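Local coordinates for ferric iron-binding protein HitA (Pseudomonas aeruginosa PAO1, PDB 6IWF) that binds ferric iron, probably as the periplasmic solute-binding component of an iron importer, and is involved in gallium internalization, at residues A83-E88 with D95-T100; A149-K152 with E158-D161. All coordinates share one frame; numbering follows the deposited sequence.

Contact 1: residues A83-E88 with D95-T100; sequences ALVEPE and DWIGIT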
ATOM      1  N   ALA A  83     -14.875  10.777 -10.839  1.00 13.03           N
ATOM      2  CA  ALA A  83     -14.494  10.831 -12.242  1.00 15.15           C
ATOM      3  C   ALA A  83     -12.992  11.014 -12.438  1.00 17.38           C
ATOM      4  O   ALA A  83     -12.508  10.873 -13.569  1.00 15.96           O
ATOM      5  CB  ALA A  83     -15.261  11.960 -12.939  1.00 16.43           C
ATOM      6  N   LEU A  84     -12.241  11.314 -11.377  1.00 13.30           N
ATOM      7  CA  LEU A  84     -10.813  11.549 -11.522  1.00 14.14           C
ATOM      8  C   LEU A  84      -9.993  10.264 -11.609  1.00 12.94           C
ATOM      9  O   LEU A  84      -8.804  10.347 -11.939  1.00 12.58           O
ATOM     10  CB  LEU A  84     -10.310  12.412 -10.363  1.00 13.33           C
ATOM     11  CG  LEU A  84     -10.883  13.842 -10.280  1.00 14.78           C
ATOM     12  CD1 LEU A  84     -10.467  14.501  -8.984  1.00 17.29           C
ATOM     13  CD2 LEU A  84     -10.449  14.693 -11.475  1.00 16.32           C
ATOM     14  N   VAL A  85     -10.588   9.093 -11.341  1.00 13.75           N
ATOM     15  CA  VAL A  85      -9.869   7.818 -11.367  1.00 13.54           C
ATOM     16  C   VAL A  85     -10.701   6.760 -12.085  1.00 16.89           C
ATOM     17  O   VAL A  85     -11.914   6.893 -12.258  1.00 19.03           O
ATOM     18  CB  VAL A  85      -9.493   7.316  -9.944  1.00 13.75           C
ATOM     19  CG1 VAL A  85      -8.814   8.414  -9.130  1.00 11.99           C
ATOM     20  CG2 VAL A  85     -10.722   6.769  -9.209  1.00 15.87           C
ATOM     21  N   GLU A  86     -10.028   5.688 -12.494  1.00 14.47           N
ATOM     22  CA  GLU A  86     -10.730   4.571 -13.099  1.00 14.68           C
ATOM     23  C   GLU A  86     -11.630   3.879 -12.071  1.00 16.54           C
ATOM     24  O   GLU A  86     -11.293   3.806 -10.883  1.00 16.04           O
ATOM     25  CB  GLU A  86      -9.727   3.575 -13.685  1.00 18.96           C
ATOM     26  CG  GLU A  86      -8.728   4.198 -14.658  1.00 19.99           C
ATOM     27  CD  GLU A  86      -9.324   4.467 -16.034  1.00 23.59           C
ATOM     28  OE1 GLU A  86     -10.473   4.045 -16.287  1.00 27.88           O
ATOM     29  OE2 GLU A  86      -8.641   5.103 -16.862  1.00 27.12           O
ATOM     30  N   PRO A  87     -12.780   3.357 -12.507  1.00 17.14           N
ATOM     31  CA  PRO A  87     -13.739   2.771 -11.550  1.00 16.53           C
ATOM     32  C   PRO A  87     -13.173   1.635 -10.717  1.00 15.96           C
ATOM     33  O   PRO A  87     -13.599   1.453  -9.570  1.00 18.78           O
ATOM     34  CB  PRO A  87     -14.881   2.282 -12.454  1.00 22.35           C
ATOM     35  CG  PRO A  87     -14.732   3.045 -13.719  1.00 20.41           C
ATOM     36  CD  PRO A  87     -13.275   3.324 -13.890  1.00 22.55           C
ATOM     37  N   GLU A  88     -12.235   0.854 -11.258  1.00 18.75           N
ATOM     38  CA  GLU A  88     -11.631  -0.229 -10.495  1.00 22.00           C
ATOM     39  C   GLU A  88     -10.754   0.277  -9.356  1.00 18.87           C
ATOM     40  O   GLU A  88     -10.372  -0.519  -8.491  1.00 17.41           O
ATOM     41  CB  GLU A  88     -10.797  -1.126 -11.418  1.00 23.14           C
ATOM     42  CG  GLU A  88      -9.665  -0.394 -12.141  1.00 23.51           C
ATOM     43  CD  GLU A  88     -10.057   0.082 -13.534  1.00 29.62           C
ATOM     44  OE1 GLU A  88     -11.258   0.360 -13.767  1.00 26.17           O
ATOM     45  OE2 GLU A  88      -9.160   0.180 -14.402  1.00 35.12           O
ATOM     46  N   ASP A  95     -17.580   5.302  -1.982  1.00  9.55           N
ATOM     47  CA  ASP A  95     -17.329   5.970  -0.709  1.00  9.18           C
ATOM     48  C   ASP A  95     -15.881   5.851  -0.259  1.00  7.22           C
ATOM     49  O   ASP A  95     -15.575   6.135   0.896  1.00  7.91           O
ATOM     50  CB  ASP A  95     -18.267   5.449   0.388  1.00 11.97           C
ATOM     51  CG  ASP A  95     -18.409   3.945   0.377  1.00 14.53           C
ATOM     52  OD1 ASP A  95     -17.665   3.267  -0.369  1.00 15.30           O
ATOM     53  OD2 ASP A  95     -19.284   3.440   1.122  1.00 15.89           O
ATOM     54  N   TRP A  96     -14.989   5.410  -1.133  1.00  7.74           N
ATOM     55  CA  TRP A  96     -13.570   5.656  -0.931  1.00  6.77           C
ATOM     56  C   TRP A  96     -12.938   5.666  -2.308  1.00  4.25           C
ATOM     57  O   TRP A  96     -13.538   5.206  -3.279  1.00  7.00           O
ATOM     58  CB  TRP A  96     -12.922   4.623   0.007  1.00  7.05           C
ATOM     59  CG  TRP A  96     -12.952   3.212  -0.469  1.00  6.54           C
ATOM     60  CD1 TRP A  96     -13.872   2.259  -0.145  1.00  7.14           C
ATOM     61  CD2 TRP A  96     -12.002   2.577  -1.339  1.00  8.89           C
ATOM     62  NE1 TRP A  96     -13.562   1.071  -0.769  1.00  8.29           N
ATOM     63  CE2 TRP A  96     -12.419   1.239  -1.506  1.00 10.52           C
ATOM     64  CE3 TRP A  96     -10.852   3.016  -2.005  1.00  8.85           C
ATOM     65  CZ2 TRP A  96     -11.725   0.327  -2.320  1.00  9.75           C
ATOM     66  CZ3 TRP A  96     -10.157   2.108  -2.810  1.00 12.11           C
ATOM     67  CH2 TRP A  96     -10.597   0.781  -2.953  1.00 11.24           C
ATOM     68  N   ILE A  97     -11.734   6.213  -2.399  1.00  4.94           N
ATOM     69  CA  ILE A  97     -11.118   6.417  -3.705  1.00  5.53           C
ATOM     70  C   ILE A  97      -9.621   6.179  -3.606  1.00  5.76           C
ATOM     71  O   ILE A  97      -8.977   6.570  -2.628  1.00  5.38           O
ATOM     72  CB  ILE A  97     -11.425   7.824  -4.265  1.00  7.89           C
ATOM     73  CG1 ILE A  97     -11.079   7.884  -5.748  1.00  9.09           C
ATOM     74  CG2 ILE A  97     -10.739   8.922  -3.448  1.00  5.81           C
ATOM     75  CD1 ILE A  97     -11.818   9.018  -6.480  1.00  9.71           C
ATOM     76  N   GLY A  98      -9.075   5.521  -4.623  1.00  5.53           N
ATOM     77  CA  GLY A  98      -7.641   5.280  -4.656  1.00  6.58           C
ATOM     78  C   GLY A  98      -6.885   6.565  -4.940  1.00  8.08           C
ATOM     79  O   GLY A  98      -7.349   7.431  -5.685  1.00  9.67           O
ATOM     80  N   ILE A  99      -5.720   6.696  -4.311  1.00  5.95           N
ATOM     81  CA  ILE A  99      -4.878   7.884  -4.420  1.00  5.78           C
ATOM     82  C   ILE A  99      -3.583   7.575  -5.154  1.00  7.79           C
ATOM     83  O   ILE A  99      -3.198   8.296  -6.074  1.00  8.15           O
ATOM     84  CB  ILE A  99      -4.590   8.496  -3.033  1.00  7.21           C
ATOM     85  CG1 ILE A  99      -5.892   8.798  -2.281  1.00  6.65           C
ATOM     86  CG2 ILE A  99      -3.744   9.743  -3.175  1.00 10.05           C
ATOM     87  CD1 ILE A  99      -6.848   9.709  -3.042  1.00  8.01           C
ATOM     88  N   THR A 100      -2.877   6.521  -4.732  1.00  7.54           N
ATOM     89  CA  THR A 100      -1.700   6.035  -5.439  1.00  4.78           C
ATOM     90  C   THR A 100      -1.760   4.519  -5.495  1.00  7.34           C
ATOM     91  O   THR A 100      -2.499   3.883  -4.748  1.00  5.76           O
ATOM     92  CB  THR A 100      -0.376   6.433  -4.772  1.00  9.29           C
ATOM     93  OG1 THR A 100      -0.273   5.789  -3.496  1.00  9.56           O
ATOM     94  CG2 THR A 100      -0.251   7.965  -4.614  1.00 12.49           C
TER
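Ile-97 meets Val-85 where strand 97-108 sets out, and the pair is a worked example of a loop laid on a sheet by apolar contact: no hydrogen bond joins the two segments themselves. The fold is that of a bacterial solute-binding protein, with 97-108 as one of the long strands of its mixed sheet. At Ile-97 the backbone bonds to Ala-229 of the antiparallel neighbour 224-231. Its side chain starts out alongside the loop and not at it, but CG1 stands anti to the backbone N (chi1 -166°), and the CG1-CD1 arm runs on extended over the valine. Val-85, by contrast, has its CB aimed at the strand and presents both methyls. CG2 makes the closer contact, 3.7 Å from Ile-97 CG1 and equally 3.7 Å from Ile-97 CD1. The second methyl is a little farther off, Val-85 CG1 lying 4.1 Å from Ile-97 CD1. The two side chains lie at a slant to each other. Leu-249 touches both residues and extends the apolar patch.

One step on, Gly-98 CA is 7.5 Å from Val-85 CA, the nearest such pair between the segments. The glycine backbone is bonded to His-89, farther along the same loop, yet its carbonyl oxygen is buried with no hydrogen-bonding partner in the model; what faces it here is a methyl, Val-85 CG1, 3.9 Å from Gly-98 O.

Contact 2: residues A149-K152 with E158-D161; sequences AVIK and EAED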
ATOM      1  N   ALA A 149      -3.709 -12.352  -2.125  1.00  4.17           N
ATOM      2  CA  ALA A 149      -3.545 -12.582  -3.557  1.00  4.70           C
ATOM      3  C   ALA A 149      -3.181 -14.033  -3.849  1.00  4.09           C
ATOM      4  O   ALA A 149      -3.694 -14.619  -4.808  1.00  6.05           O
ATOM      5  CB  ALA A 149      -2.479 -11.640  -4.118  1.00  4.52           C
ATOM      6  N   VAL A 150      -2.314 -14.637  -3.037  1.00  2.19           N
ATOM      7  CA  VAL A 150      -1.969 -16.039  -3.287  1.00  3.31           C
ATOM      8  C   VAL A 150      -3.198 -16.926  -3.092  1.00  4.95           C
ATOM      9  O   VAL A 150      -3.449 -17.842  -3.882  1.00  5.07           O
ATOM     10  CB  VAL A 150      -0.777 -16.484  -2.409  1.00  3.62           C
ATOM     11  CG1 VAL A 150      -0.487 -17.982  -2.594  1.00  4.30           C
ATOM     12  CG2 VAL A 150       0.478 -15.681  -2.742  1.00  3.43           C
ATOM     13  N   ILE A 151      -3.992 -16.667  -2.046  1.00  3.52           N
ATOM     14  CA  ILE A 151      -5.214 -17.453  -1.847  1.00  4.34           C
ATOM     15  C   ILE A 151      -6.128 -17.326  -3.052  1.00  6.78           C
ATOM     16  O   ILE A 151      -6.677 -18.320  -3.549  1.00  8.10           O
ATOM     17  CB  ILE A 151      -5.944 -17.013  -0.568  1.00  5.52           C
ATOM     18  CG1 ILE A 151      -5.115 -17.382   0.654  1.00  6.30           C
ATOM     19  CG2 ILE A 151      -7.330 -17.686  -0.493  1.00  8.96           C
ATOM     20  CD1 ILE A 151      -5.648 -16.779   1.949  1.00  7.79           C
ATOM     21  N   LYS A 152      -6.290 -16.098  -3.551  1.00  4.60           N
ATOM     22  CA  LYS A 152      -7.223 -15.839  -4.642  1.00  7.56           C
ATOM     23  C   LYS A 152      -6.754 -16.466  -5.952  1.00 11.13           C
ATOM     24  O   LYS A 152      -7.572 -16.994  -6.724  1.00 10.58           O
ATOM     25  CB  LYS A 152      -7.406 -14.331  -4.791  1.00  9.73           C
ATOM     26  CG  LYS A 152      -8.693 -13.805  -4.205  1.00 23.40           C
ATOM     27  CD  LYS A 152      -9.846 -14.121  -5.141  1.00 26.31           C
ATOM     28  CE  LYS A 152     -10.947 -13.086  -5.021  1.00 26.06           C
ATOM     29  NZ  LYS A 152     -11.847 -13.105  -6.205  1.00 36.21           N
ATOM     30  N   GLU A 158      -2.848 -24.398  -1.629  1.00 10.12           N
ATOM     31  CA  GLU A 158      -1.531 -24.003  -2.104  1.00  9.42           C
ATOM     32  C   GLU A 158      -0.998 -22.828  -1.298  1.00  6.12           C
ATOM     33  O   GLU A 158       0.204 -22.754  -1.016  1.00  9.83           O
ATOM     34  CB  GLU A 158      -1.600 -23.659  -3.594  1.00  7.89           C
ATOM     35  N   ALA A 159      -1.881 -21.895  -0.919  1.00  6.77           N
ATOM     36  CA  ALA A 159      -1.445 -20.747  -0.133  1.00  5.73           C
ATOM     37  C   ALA A 159      -0.940 -21.194   1.235  1.00  6.29           C
ATOM     38  O   ALA A 159       0.078 -20.695   1.729  1.00  6.30           O
ATOM     39  CB  ALA A 159      -2.586 -19.735   0.012  1.00  5.16           C
ATOM     40  N   GLU A 160      -1.639 -22.146   1.851  1.00  9.14           N
ATOM     41  CA  GLU A 160      -1.199 -22.678   3.137  1.00  7.56           C
ATOM     42  C   GLU A 160       0.155 -23.375   3.018  1.00  7.27           C
ATOM     43  O   GLU A 160       1.027 -23.193   3.876  1.00  7.16           O
ATOM     44  CB  GLU A 160      -2.262 -23.632   3.680  1.00  8.91           C
ATOM     45  CG  GLU A 160      -1.954 -24.133   5.099  1.00 12.11           C
ATOM     46  CD  GLU A 160      -3.069 -24.985   5.661  1.00 18.07           C
ATOM     47  OE1 GLU A 160      -4.080 -24.401   6.103  1.00 20.12           O
ATOM     48  OE2 GLU A 160      -2.930 -26.232   5.666  1.00 21.23           O
ATOM     49  N   ASP A 161       0.347 -24.173   1.961  1.00  7.19           N
ATOM     50  CA  ASP A 161       1.632 -24.846   1.758  1.00  7.23           C
ATOM     51  C   ASP A 161       2.743 -23.831   1.537  1.00  8.80           C
ATOM     52  O   ASP A 161       3.853 -23.970   2.078  1.00  7.00           O
ATOM     53  CB  ASP A 161       1.550 -25.797   0.561  1.00 11.82           C
ATOM     54  CG  ASP A 161       0.730 -27.044   0.844  1.00 17.31           C
ATOM     55  OD1 ASP A 161       0.466 -27.341   2.032  1.00 18.48           O
ATOM     56  OD2 ASP A 161       0.361 -27.729  -0.134  1.00 22.68           O
TER
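Ala-159 puts its methyl against two neighbouring side chains of the preceding helix, Val-150 and Ile-151. The closer approach is to the isoleucine, where Ala-159 CB lies 3.5 Å from Ile-151 CG1. It is the methylene of the longer branch that touches, CG1 standing anti to the carbonyl carbon and beside the backbone N (chi1 -68°), while the terminal CD1 turns away from the alanine. On Val-150, whose CB points at the second helix, a single methyl does the work: CG1, held anti to the backbone N at chi1 176°, comes within 3.8 Å of Ala-159 CB and also within 3.8 Å of Ala-159 CA. The alanine is therefore met at its backbone as well as at its methyl.

The two segments belong to helices 141-154 and 156-169, which follow each other with one residue between them and form a helical hairpin in the solute-binding fold. With so small a residue at the interface the backbones come close, the CA atoms of Ile-151 and Ala-159 being 5.3 Å apart. Farther out, Leu-301 of helix 296-305 rests on both Ile-151 and Ala-159, making a third helix party to the packing. Val-150 is backed by Leu-122 and Met-123 from loops and by Trp-162, about one turn on from Ala-159 on helix 156-169.

Every atom that meets here is carbon. With neither a hydrogen bond nor a salt bridge between the segments, the hairpin relies at this point on close fit and burial of apolar surface, forces that prescribe distance much more than direction.

Contact 1 and contact 2 follow one another along the chain, the first closing before the second opens, and they do not touch: their centres are 27 Å apart and their nearest atoms about 13 Å. Their relation to the iron site differs. The site is formed by His-12, Glu-60, Tyr-196 and Tyr-197, though no iron is bound to this chain, and Gly-98 of contact 1 lies about 11 Å from the side chain of Glu-60. Contact 2 is remote from all four ligands. Strand 97-108, whose first residues belong to contact 1, pairs with both 224-231 and 190-194, consistent with a strand running between the two lobes; contact 2 joins helices packed outside that sheet.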